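PDB 5UL3: 4'-phospho-dehydrooxetanocin synthase from Bacillus megaterium, which uses a [4Fe-4S] cluster, S-adenosylmethionine and cobalamin to catalyse the oxidative ring contraction of dAMP to an oxetane aldehyde, in the biosynthesis of oxetanocin A. Local coordinates for residues K48-S53 / T59-I64; T164-I169 / K190-E195; F396-D401 / K418-C423; N485-L490 / Y643-L648. All blocks are in the same frame, centred on the assembly; numbering follows the deposited sequence. Where two conformers were deposited one is given.

Interaction 1 of 4, residues K48-S53 / T59-I64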
# COMPACT_ATOMS: atom_id res chain seq x y z
N LYS A 48 -25.07 26.92 -24.98
CA LYS A 48 -25.20 27.57 -23.68
C LYS A 48 -24.20 27.04 -22.65
O LYS A 48 -23.57 27.82 -21.94
CB LYS A 48 -26.63 27.42 -23.15
CG LYS A 48 -27.60 28.44 -23.74
CD LYS A 48 -28.89 28.52 -22.93
CE LYS A 48 -29.68 29.77 -23.28
NZ LYS A 48 -30.90 29.90 -22.44
N ARG A 49 -24.04 25.72 -22.55
CA ARG A 49 -23.06 25.19 -21.62
C ARG A 49 -22.61 23.82 -22.09
O ARG A 49 -23.24 23.19 -22.95
CB ARG A 49 -23.60 25.15 -20.18
CG ARG A 49 -24.73 24.17 -19.94
CD ARG A 49 -25.21 24.26 -18.49
NE ARG A 49 -25.75 22.99 -18.00
CZ ARG A 49 -25.04 22.07 -17.34
NH1 ARG A 49 -25.63 20.95 -16.93
NH2 ARG A 49 -23.75 22.26 -17.10
N ILE A 50 -21.48 23.37 -21.55
CA ILE A 50 -20.95 22.05 -21.86
C ILE A 50 -20.65 21.33 -20.56
O ILE A 50 -20.47 21.94 -19.50
CB ILE A 50 -19.69 22.08 -22.75
CG1 ILE A 50 -18.53 22.77 -22.03
CG2 ILE A 50 -19.97 22.75 -24.09
CD1 ILE A 50 -17.19 22.25 -22.47
N LEU A 51 -20.59 20.00 -20.66
CA LEU A 51 -20.28 19.10 -19.55
C LEU A 51 -19.42 17.99 -20.12
O LEU A 51 -19.76 17.41 -21.16
CB LEU A 51 -21.57 18.53 -18.94
CG LEU A 51 -21.41 17.34 -17.97
CD1 LEU A 51 -20.67 17.75 -16.74
CD2 LEU A 51 -22.77 16.76 -17.62
N VAL A 52 -18.30 17.67 -19.45
CA VAL A 52 -17.52 16.49 -19.77
C VAL A 52 -17.69 15.51 -18.61
O VAL A 52 -17.58 15.91 -17.44
CB VAL A 52 -16.03 16.80 -20.01
CG1 VAL A 52 -15.23 15.51 -20.18
CG2 VAL A 52 -15.88 17.66 -21.26
N SER A 53 -17.96 14.26 -18.92
CA SER A 53 -17.99 13.21 -17.90
C SER A 53 -17.43 11.95 -18.54
O SER A 53 -16.94 11.97 -19.67
CB SER A 53 -19.41 13.02 -17.35
OG SER A 53 -19.39 12.14 -16.22
N THR A 59 -14.96 8.70 -22.18
CA THR A 59 -15.15 10.12 -21.93
C THR A 59 -16.15 10.69 -22.93
O THR A 59 -16.13 10.36 -24.12
CB THR A 59 -13.81 10.85 -22.04
OG1 THR A 59 -12.84 10.16 -21.23
CG2 THR A 59 -13.96 12.27 -21.51
N THR A 60 -17.04 11.53 -22.43
CA THR A 60 -18.23 11.98 -23.15
C THR A 60 -18.37 13.49 -22.99
O THR A 60 -18.21 14.01 -21.89
CB THR A 60 -19.51 11.31 -22.60
OG1 THR A 60 -19.36 9.90 -22.64
CG2 THR A 60 -20.73 11.70 -23.45
N LEU A 61 -18.69 14.18 -24.09
CA LEU A 61 -18.99 15.61 -24.06
C LEU A 61 -20.47 15.84 -24.35
O LEU A 61 -21.00 15.28 -25.32
CB LEU A 61 -18.13 16.36 -25.08
CG LEU A 61 -18.46 17.83 -25.28
CD1 LEU A 61 -18.18 18.63 -24.02
CD2 LEU A 61 -17.66 18.38 -26.46
N TYR A 62 -21.13 16.62 -23.50
CA TYR A 62 -22.47 17.11 -23.75
C TYR A 62 -22.38 18.59 -24.11
O TYR A 62 -21.77 19.37 -23.38
CB TYR A 62 -23.38 16.93 -22.53
CG TYR A 62 -23.43 15.51 -22.05
CD1 TYR A 62 -22.45 15.01 -21.19
CD2 TYR A 62 -24.44 14.66 -22.46
CE1 TYR A 62 -22.50 13.67 -20.76
CE2 TYR A 62 -24.49 13.34 -22.03
CZ TYR A 62 -23.53 12.86 -21.18
OH TYR A 62 -23.60 11.55 -20.79
N VAL A 63 -22.95 18.95 -25.25
CA VAL A 63 -23.07 20.35 -25.64
C VAL A 63 -24.54 20.70 -25.52
O VAL A 63 -25.37 20.18 -26.27
CB VAL A 63 -22.55 20.60 -27.06
CG1 VAL A 63 -22.48 22.11 -27.34
CG2 VAL A 63 -21.18 19.96 -27.24
N ILE A 64 -24.88 21.54 -24.54
CA ILE A 64 -26.26 21.92 -24.29
C ILE A 64 -26.52 23.21 -25.06
O ILE A 64 -26.10 24.29 -24.64
CB ILE A 64 -26.54 22.09 -22.80
CG1 ILE A 64 -26.28 20.77 -22.05
CG2 ILE A 64 -27.97 22.55 -22.59
CD1 ILE A 64 -26.52 20.86 -20.56
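A classic beta bulge starts the antiparallel hairpin of strands 49-53 and 60-64: K48 and R49 both face I64, so that I64 O receives K48 N at 2.8 Å and R49 N at 3.3 Å. R49-I64, at the bulge, is a hydrogen-bonded pair, as are L51-Y62 and S53-T60 beyond it, and Y62 N reaches L51 O at 2.8 Å in an almost straight bond (176°). On one face, R49 and I64 run alongside each other. The arginine CG is wedged between the backbone N and the carbonyl carbon (chi1 67°), and the extended chain brings the guanidinium next to the isoleucine, whose CD1 lies 3.4 Å from NE. L51 and Y62 continue this row, with L51 CD2 4.0 Å from Y62 CD1, and helix 109-115 covers it. The other face is aliphatic: L61 CD1 meets V52 CG2 at 3.7 Å, and helix 28-39 packs on I50 and L61. The hairpin supplies two of the four strands of the antiparallel sheet near the N-terminus, with 49-53 at its edge. Its chemistry shows how a charge can sit beside a methyl group: the CD1 methyl of I64 rests over one face of the R49 guanidinium while NE and NH1 direct their hydrogens to Y112 OH and L115 O, so apolar contact and polar satisfaction coexist.

Interaction 2 of 4, residues T164-I169 / K190-E195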
# COMPACT_ATOMS: atom_id res chain seq x y z
N THR A 164 -0.40 20.35 -0.56
CA THR A 164 -1.57 21.17 -0.30
C THR A 164 -1.82 21.26 1.20
O THR A 164 -1.94 20.24 1.89
CB THR A 164 -2.80 20.58 -1.01
OG1 THR A 164 -2.46 20.30 -2.38
CG2 THR A 164 -3.96 21.59 -0.98
N THR A 165 -1.91 22.49 1.71
CA THR A 165 -2.08 22.72 3.14
C THR A 165 -3.55 22.71 3.55
O THR A 165 -4.45 22.83 2.71
CB THR A 165 -1.47 24.06 3.55
OG1 THR A 165 -2.19 25.11 2.88
CG2 THR A 165 0.01 24.13 3.16
N ILE A 166 -3.77 22.62 4.86
CA ILE A 166 -5.12 22.70 5.42
C ILE A 166 -5.84 23.95 4.94
O ILE A 166 -7.00 23.90 4.51
CB ILE A 166 -5.07 22.63 6.96
CG1 ILE A 166 -4.65 21.25 7.45
CG2 ILE A 166 -6.43 22.98 7.54
CD1 ILE A 166 -4.38 21.19 8.96
N ASN A 167 -5.17 25.11 5.00
CA ASN A 167 -5.84 26.33 4.57
C ASN A 167 -6.08 26.35 3.06
O ASN A 167 -7.07 26.93 2.59
CB ASN A 167 -5.05 27.56 5.02
CG ASN A 167 -5.12 27.79 6.52
OD1 ASN A 167 -6.04 27.31 7.20
ND2 ASN A 167 -4.17 28.54 7.05
N GLN A 168 -5.20 25.71 2.27
CA GLN A 168 -5.45 25.62 0.84
C GLN A 168 -6.62 24.68 0.55
O GLN A 168 -7.39 24.90 -0.39
CB GLN A 168 -4.19 25.17 0.11
CG GLN A 168 -3.09 26.23 0.12
CD GLN A 168 -1.79 25.76 -0.52
OE1 GLN A 168 -1.36 24.62 -0.34
NE2 GLN A 168 -1.15 26.66 -1.26
N ILE A 169 -6.77 23.61 1.34
CA ILE A 169 -7.94 22.74 1.18
C ILE A 169 -9.22 23.54 1.37
O ILE A 169 -10.13 23.49 0.54
CB ILE A 169 -7.88 21.56 2.16
CG1 ILE A 169 -6.75 20.61 1.77
CG2 ILE A 169 -9.26 20.87 2.23
CD1 ILE A 169 -6.34 19.67 2.89
N LYS A 190 -5.43 11.29 12.57
CA LYS A 190 -6.56 11.75 13.37
C LYS A 190 -6.52 13.26 13.59
O LYS A 190 -7.52 13.95 13.38
CB LYS A 190 -6.60 11.05 14.73
CG LYS A 190 -7.60 11.73 15.67
CD LYS A 190 -7.37 11.41 17.13
CE LYS A 190 -8.31 12.22 18.02
NZ LYS A 190 -7.95 12.10 19.47
N LYS A 191 -5.39 13.77 14.06
CA LYS A 191 -5.28 15.20 14.38
C LYS A 191 -5.50 16.06 13.14
O LYS A 191 -6.23 17.06 13.19
CB LYS A 191 -3.91 15.47 15.02
CG LYS A 191 -3.50 16.93 15.11
CD LYS A 191 -2.13 17.07 15.77
CE LYS A 191 -1.64 18.51 15.76
NZ LYS A 191 -0.28 18.63 16.37
N LEU A 192 -4.90 15.68 12.01
CA LEU A 192 -5.13 16.38 10.74
C LEU A 192 -6.60 16.32 10.33
O LEU A 192 -7.18 17.33 9.90
CB LEU A 192 -4.24 15.74 9.68
CG LEU A 192 -3.99 16.38 8.33
CD1 LEU A 192 -3.51 17.80 8.52
CD2 LEU A 192 -2.92 15.55 7.67
N ALA A 193 -7.22 15.14 10.43
CA ALA A 193 -8.62 15.01 10.09
C ALA A 193 -9.49 15.92 10.95
O ALA A 193 -10.40 16.58 10.43
CB ALA A 193 -9.07 13.55 10.25
N PHE A 194 -9.25 15.93 12.26
CA PHE A 194 -10.10 16.73 13.14
C PHE A 194 -9.94 18.22 12.85
O PHE A 194 -10.93 18.96 12.89
CB PHE A 194 -9.79 16.45 14.61
CG PHE A 194 -10.50 15.24 15.16
CD1 PHE A 194 -10.84 14.17 14.35
CD2 PHE A 194 -10.85 15.20 16.50
CE1 PHE A 194 -11.50 13.06 14.88
CE2 PHE A 194 -11.52 14.09 17.04
CZ PHE A 194 -11.84 13.02 16.22
N GLU A 195 -8.72 18.66 12.56
CA GLU A 195 -8.50 20.06 12.20
C GLU A 195 -9.26 20.44 10.94
O GLU A 195 -9.90 21.50 10.87
CB GLU A 195 -7.01 20.34 12.01
CG GLU A 195 -6.19 20.30 13.30
CD GLU A 195 -4.76 20.76 13.08
OE1 GLU A 195 -4.53 21.56 12.14
OE2 GLU A 195 -3.86 20.34 13.85
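I166 meets L192 and E195 where two helices of the cobalamin domain pack together, and the first of these helices is set up one residue earlier. T165 occupies the N-cap: its OG1 accepts from Q168 N at 3.1 Å, while T165 N donates to Q168 OE1 at 3.0 Å, in the plane of that carbonyl and on a lone pair. This reciprocal pair is a capping box, which ties off the first turn of helix 166-176. I166 follows at once and carries the contact. With CG1 anti to the carbonyl carbon (chi1 -69°) and the chain extended beyond it, CD1 becomes the leading atom. It slides past L192 in the opposing direction, CD1 to CD1 at 3.5 Å; the leucine reaches that point because its CG is anti to the backbone N (chi1 -167°). E195 comes in at about a right angle, and its OE1 lies 3.2 Å from I166 CD1, a close approach of carboxylate oxygen to methyl. Farther along helix 190-205, I196 and L199 also touch I166. One turn on, I169 points the same general way but packs on I158, M160 and I196. The L192 side chain is about 11 Å from the bound cobalamin at their nearest atoms. Helices 166-176 and 190-205 are successive crossover connections in the parallel part (strand order 2-1-3-4-5) of a mixed sheet, and this junction near their N-terminal ends belongs to the Rossmann-type fold that houses the cofactor.

Interaction 3 of 4, residues F396-D401 / K418-C423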
# COMPACT_ATOMS: atom_id res chain seq x y z
N PHE A 396 5.15 -6.37 -6.03
CA PHE A 396 3.90 -6.81 -5.40
C PHE A 396 4.24 -7.66 -4.18
O PHE A 396 5.40 -7.98 -3.94
CB PHE A 396 2.99 -7.57 -6.37
CG PHE A 396 3.59 -8.85 -6.93
CD1 PHE A 396 3.41 -10.06 -6.27
CD2 PHE A 396 4.26 -8.85 -8.15
CE1 PHE A 396 3.93 -11.25 -6.81
CE2 PHE A 396 4.76 -10.03 -8.70
CZ PHE A 396 4.59 -11.23 -8.03
N ALA A 397 3.20 -8.02 -3.42
CA ALA A 397 3.35 -8.82 -2.22
C ALA A 397 2.71 -10.20 -2.42
O ALA A 397 1.77 -10.35 -3.20
CB ALA A 397 2.70 -8.15 -1.01
N ALA A 398 3.22 -11.19 -1.70
CA ALA A 398 2.69 -12.55 -1.82
C ALA A 398 2.98 -13.34 -0.56
O ALA A 398 3.96 -13.08 0.14
CB ALA A 398 3.29 -13.28 -3.03
N ARG A 399 2.12 -14.34 -0.29
CA ARG A 399 2.39 -15.29 0.78
C ARG A 399 3.40 -16.33 0.33
O ARG A 399 3.49 -16.66 -0.86
CB ARG A 399 1.11 -16.05 1.21
CG ARG A 399 -0.16 -15.27 1.26
CD ARG A 399 -1.29 -16.10 1.93
NE ARG A 399 -1.54 -17.40 1.32
CZ ARG A 399 -2.43 -17.61 0.35
NH1 ARG A 399 -2.61 -18.83 -0.14
NH2 ARG A 399 -3.15 -16.60 -0.13
N ALA A 400 4.14 -16.88 1.29
CA ALA A 400 5.08 -17.95 0.96
C ALA A 400 4.38 -19.11 0.27
O ALA A 400 4.95 -19.70 -0.67
CB ALA A 400 5.80 -18.44 2.21
N ASP A 401 3.16 -19.46 0.69
CA ASP A 401 2.48 -20.59 0.05
C ASP A 401 1.85 -20.23 -1.29
O ASP A 401 1.24 -21.10 -1.92
CB ASP A 401 1.43 -21.20 1.00
CG ASP A 401 0.49 -20.18 1.63
OD1 ASP A 401 0.97 -19.19 2.23
OD2 ASP A 401 -0.73 -20.40 1.57
N LYS A 418 6.45 -22.00 -12.89
CA LYS A 418 6.32 -21.40 -14.22
C LYS A 418 5.69 -20.02 -14.15
O LYS A 418 6.15 -19.08 -14.81
CB LYS A 418 5.50 -22.32 -15.13
CG LYS A 418 5.19 -21.68 -16.48
CD LYS A 418 4.45 -22.65 -17.42
CE LYS A 418 4.16 -21.98 -18.77
NZ LYS A 418 3.16 -22.73 -19.60
N MET A 419 4.63 -19.86 -13.36
CA MET A 419 3.97 -18.56 -13.23
C MET A 419 4.93 -17.52 -12.66
O MET A 419 5.01 -16.39 -13.17
CB MET A 419 2.73 -18.68 -12.33
CG MET A 419 1.91 -17.39 -12.20
SD MET A 419 1.10 -17.30 -10.58
CE MET A 419 2.54 -17.03 -9.56
N TRP A 420 5.67 -17.88 -11.61
CA TRP A 420 6.63 -16.94 -11.05
C TRP A 420 7.71 -16.58 -12.06
O TRP A 420 8.19 -15.44 -12.09
CB TRP A 420 7.23 -17.52 -9.77
CG TRP A 420 6.36 -17.29 -8.58
CD1 TRP A 420 5.42 -18.16 -8.04
CD2 TRP A 420 6.31 -16.10 -7.78
NE1 TRP A 420 4.81 -17.58 -6.95
CE2 TRP A 420 5.34 -16.32 -6.77
CE3 TRP A 420 6.99 -14.88 -7.81
CZ2 TRP A 420 5.04 -15.35 -5.80
CZ3 TRP A 420 6.69 -13.92 -6.85
CH2 TRP A 420 5.72 -14.16 -5.86
N HIS A 421 8.11 -17.54 -12.90
CA HIS A 421 9.08 -17.24 -13.95
C HIS A 421 8.51 -16.21 -14.92
O HIS A 421 9.21 -15.25 -15.29
CB HIS A 421 9.48 -18.50 -14.70
CG HIS A 421 10.53 -18.28 -15.75
ND1 HIS A 421 10.46 -18.83 -17.01
CD2 HIS A 421 11.69 -17.57 -15.72
CE1 HIS A 421 11.51 -18.46 -17.71
NE2 HIS A 421 12.28 -17.70 -16.95
N TYR A 422 7.25 -16.38 -15.32
CA TYR A 422 6.61 -15.38 -16.17
C TYR A 422 6.58 -14.02 -15.49
O TYR A 422 6.74 -12.99 -16.16
CB TYR A 422 5.19 -15.81 -16.54
CG TYR A 422 5.13 -16.58 -17.85
CD1 TYR A 422 5.36 -17.94 -17.88
CD2 TYR A 422 4.90 -15.93 -19.05
CE1 TYR A 422 5.32 -18.64 -19.07
CE2 TYR A 422 4.86 -16.62 -20.26
CZ TYR A 422 5.07 -17.99 -20.25
OH TYR A 422 5.04 -18.71 -21.42
N CYS A 423 6.33 -13.98 -14.18
CA CYS A 423 6.40 -12.71 -13.46
C CYS A 423 7.78 -12.09 -13.59
O CYS A 423 7.92 -10.89 -13.87
CB CYS A 423 6.05 -12.90 -11.99
SG CYS A 423 4.30 -13.23 -11.72
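F396 and A398 on strand 393-398 face W420 and C423 on helix 410-426, the strand-helix packing of the beta-alpha-beta unit 393-398, 410-426, 432-436 in the partial TIM barrel of the radical SAM domain. Aromatic contact dominates. The F396 and W420 six-membered rings have centroids 5.5 Å apart and planes inclined at 33°, an oblique meeting in which F396 CE1 approaches W420 CH2 to 3.5 Å. F396 gets there with CG lodged between its backbone N and carbonyl carbon (chi1 62°), and the end of the indole leans in from the helix. Two aliphatic groups meet the indole. A398 CB sits at its edge, near its plane and 3.8 Å from CH2, while M419 CE from the neighbouring position on the helix lies over one indole face. Sulfur adds a further element: C423 SG stands 4.2 Å from F396 CZ, oblique to that ring. Among polar groups, W420 NE1 donates to S402 O, just after segment 396-401, which helps to set how the indole is rotated. CB of A397 and of R399 point away from the helix: A397 lines the pocket holding dithiothreitol, and R399 touches the iron-sulfur cluster and forms a salt bridge with E364. R399 is also gripped by D401, with NE at 3.1 Å and NH1 at 3.0 Å from OD2; the two nitrogens reach this one oxygen from the same face of the carboxylate, above its plane.

Interaction 4 of 4, residues N485-L490 / Y643-L648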
# COMPACT_ATOMS: atom_id res chain seq x y z
N ASN A 485 11.37 -19.91 20.80
CA ASN A 485 10.97 -19.36 19.50
C ASN A 485 11.98 -18.34 18.98
O ASN A 485 12.19 -18.24 17.77
CB ASN A 485 9.59 -18.70 19.57
CG ASN A 485 8.46 -19.69 19.81
OD1 ASN A 485 7.33 -19.29 20.00
ND2 ASN A 485 8.76 -20.98 19.81
N LEU A 486 12.62 -17.58 19.88
CA LEU A 486 13.66 -16.65 19.42
C LEU A 486 14.86 -17.40 18.88
O LEU A 486 15.41 -17.04 17.83
CB LEU A 486 14.08 -15.69 20.54
CG LEU A 486 13.01 -14.80 21.17
CD1 LEU A 486 13.61 -13.98 22.30
CD2 LEU A 486 12.29 -13.89 20.14
N LYS A 487 15.29 -18.46 19.57
CA LYS A 487 16.39 -19.27 19.06
C LYS A 487 16.05 -19.87 17.70
O LYS A 487 16.89 -19.89 16.80
CB LYS A 487 16.75 -20.37 20.05
CG LYS A 487 17.24 -19.84 21.38
CD LYS A 487 17.76 -20.98 22.28
CE LYS A 487 18.41 -20.44 23.54
NZ LYS A 487 18.97 -21.53 24.41
N GLU A 488 14.82 -20.37 17.55
CA GLU A 488 14.39 -20.91 16.27
C GLU A 488 14.40 -19.83 15.19
O GLU A 488 14.81 -20.08 14.05
CB GLU A 488 12.99 -21.53 16.40
CG GLU A 488 12.93 -22.77 17.28
CD GLU A 488 11.54 -23.00 17.88
OE1 GLU A 488 10.56 -22.43 17.36
OE2 GLU A 488 11.42 -23.75 18.88
N ASN A 489 13.95 -18.63 15.54
CA ASN A 489 13.96 -17.52 14.59
C ASN A 489 15.38 -17.18 14.15
O ASN A 489 15.65 -16.98 12.96
CB ASN A 489 13.29 -16.31 15.21
CG ASN A 489 11.79 -16.35 15.09
OD1 ASN A 489 11.25 -17.18 14.35
ND2 ASN A 489 11.11 -15.47 15.79
N LEU A 490 16.28 -17.03 15.12
CA LEU A 490 17.66 -16.68 14.82
C LEU A 490 18.31 -17.72 13.92
O LEU A 490 19.02 -17.37 12.95
CB LEU A 490 18.46 -16.52 16.11
CG LEU A 490 18.07 -15.36 17.03
CD1 LEU A 490 18.73 -15.55 18.40
CD2 LEU A 490 18.50 -14.02 16.41
N TYR A 643 23.32 -12.42 20.93
CA TYR A 643 24.14 -12.18 22.11
C TYR A 643 23.30 -12.05 23.37
O TYR A 643 23.65 -12.60 24.43
CB TYR A 643 24.98 -10.93 21.87
CG TYR A 643 25.96 -10.57 22.96
CD1 TYR A 643 27.07 -11.36 23.21
CD2 TYR A 643 25.80 -9.41 23.70
CE1 TYR A 643 27.99 -11.01 24.20
CE2 TYR A 643 26.72 -9.05 24.68
CZ TYR A 643 27.80 -9.85 24.93
OH TYR A 643 28.70 -9.49 25.91
N LEU A 644 22.18 -11.32 23.30
CA LEU A 644 21.29 -11.21 24.45
C LEU A 644 20.72 -12.57 24.86
O LEU A 644 20.68 -12.90 26.06
CB LEU A 644 20.16 -10.22 24.16
CG LEU A 644 20.56 -8.74 24.02
CD1 LEU A 644 19.39 -7.90 23.50
CD2 LEU A 644 21.02 -8.20 25.35
N VAL A 645 20.28 -13.37 23.89
CA VAL A 645 19.72 -14.69 24.20
C VAL A 645 20.81 -15.61 24.74
O VAL A 645 20.57 -16.43 25.64
CB VAL A 645 19.04 -15.28 22.95
CG1 VAL A 645 18.62 -16.76 23.18
CG2 VAL A 645 17.82 -14.46 22.57
N TYR A 646 22.03 -15.49 24.21
CA TYR A 646 23.15 -16.28 24.71
C TYR A 646 23.41 -15.98 26.18
O TYR A 646 23.68 -16.89 26.97
CB TYR A 646 24.41 -16.01 23.90
CG TYR A 646 25.57 -16.85 24.36
CD1 TYR A 646 25.71 -18.17 23.93
CD2 TYR A 646 26.52 -16.35 25.24
CE1 TYR A 646 26.77 -18.95 24.35
CE2 TYR A 646 27.59 -17.12 25.67
CZ TYR A 646 27.71 -18.42 25.22
OH TYR A 646 28.76 -19.20 25.65
N ASN A 647 23.36 -14.70 26.56
CA ASN A 647 23.65 -14.32 27.93
C ASN A 647 22.54 -14.72 28.89
O ASN A 647 22.76 -14.73 30.10
CB ASN A 647 23.91 -12.82 28.01
CG ASN A 647 25.36 -12.47 27.70
OD1 ASN A 647 26.25 -12.68 28.53
ND2 ASN A 647 25.61 -11.93 26.50
N LEU A 648 21.37 -15.06 28.36
CA LEU A 648 20.28 -15.59 29.17
C LEU A 648 20.23 -17.11 29.15
O LEU A 648 19.81 -17.72 30.14
CB LEU A 648 18.93 -15.06 28.68
CG LEU A 648 18.69 -13.55 28.67
CD1 LEU A 648 17.41 -13.26 27.89
CD2 LEU A 648 18.58 -13.03 30.08
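K487 CG lies anti to its carbonyl carbon (chi1 -63°) and V645 CG1 anti to its backbone N (chi1 172°); with these torsions and an extended chain, the lysine passes obliquely across the CG1 branch of the valine. V645 CG1 rests 3.7 Å from K487 CE and 3.8 Å from K487 CG, so the methylenes of a charged residue serve as the apolar surface. The other branch points between two leucines one turn apart: V645 CG2 is 4.2 Å from L486 CD1 and 4.4 Å from L490 CD1. A single valine is thus received by three residues of helix 484-493. The segments 485-490 and 643-648 run obliquely, nearer antiparallel than parallel, at 138°, with their axes 10.9 Å apart at closest approach, a spacing wide enough that side chains alone make the contact. Helix 588-617 extends the apolar patch, L593 touching both L486 and L644. Away from the interface, N647 ND2 donates to Y643 O at 2.9 Å and also lies over the centre of the Y643 ring; that carbonyl oxygen takes N647 N from the opposite face of its plane. On the first helix, N489 bonds Q442 and the backbone of G438. The contact is consistent with a junction between the radical SAM domain and the C-terminal helix bundle. Its chemistry implies a division of labour within K487: the aliphatic stem shields V645, while NZ travels on to donate to S649 OG just past the second segment, where D651 adds a long, weak ion pair.

The four contacts follow one another along the chain without nesting, and they sample different parts of a multidomain enzyme. Interaction 1 belongs to the N-terminal sheet and interaction 2 to the cobalamin-binding Rossmann layer, with centres 33 Å apart. Interaction 3 packs a helix against a strand of the six-stranded mixed sheet of the radical SAM domain, about 40 Å between centres from interaction 2. Cobalamin is bound by residues of both these regions, while the cluster is held by cysteines of the radical SAM core. Interaction 4, its centre 32 Å from that of interaction 3, probably connects the same domain to the C-terminal helices. Interactions 1 and 4, both away from the annotated sites, lie on opposite sides of the chain's centre, 68 Å apart between centres.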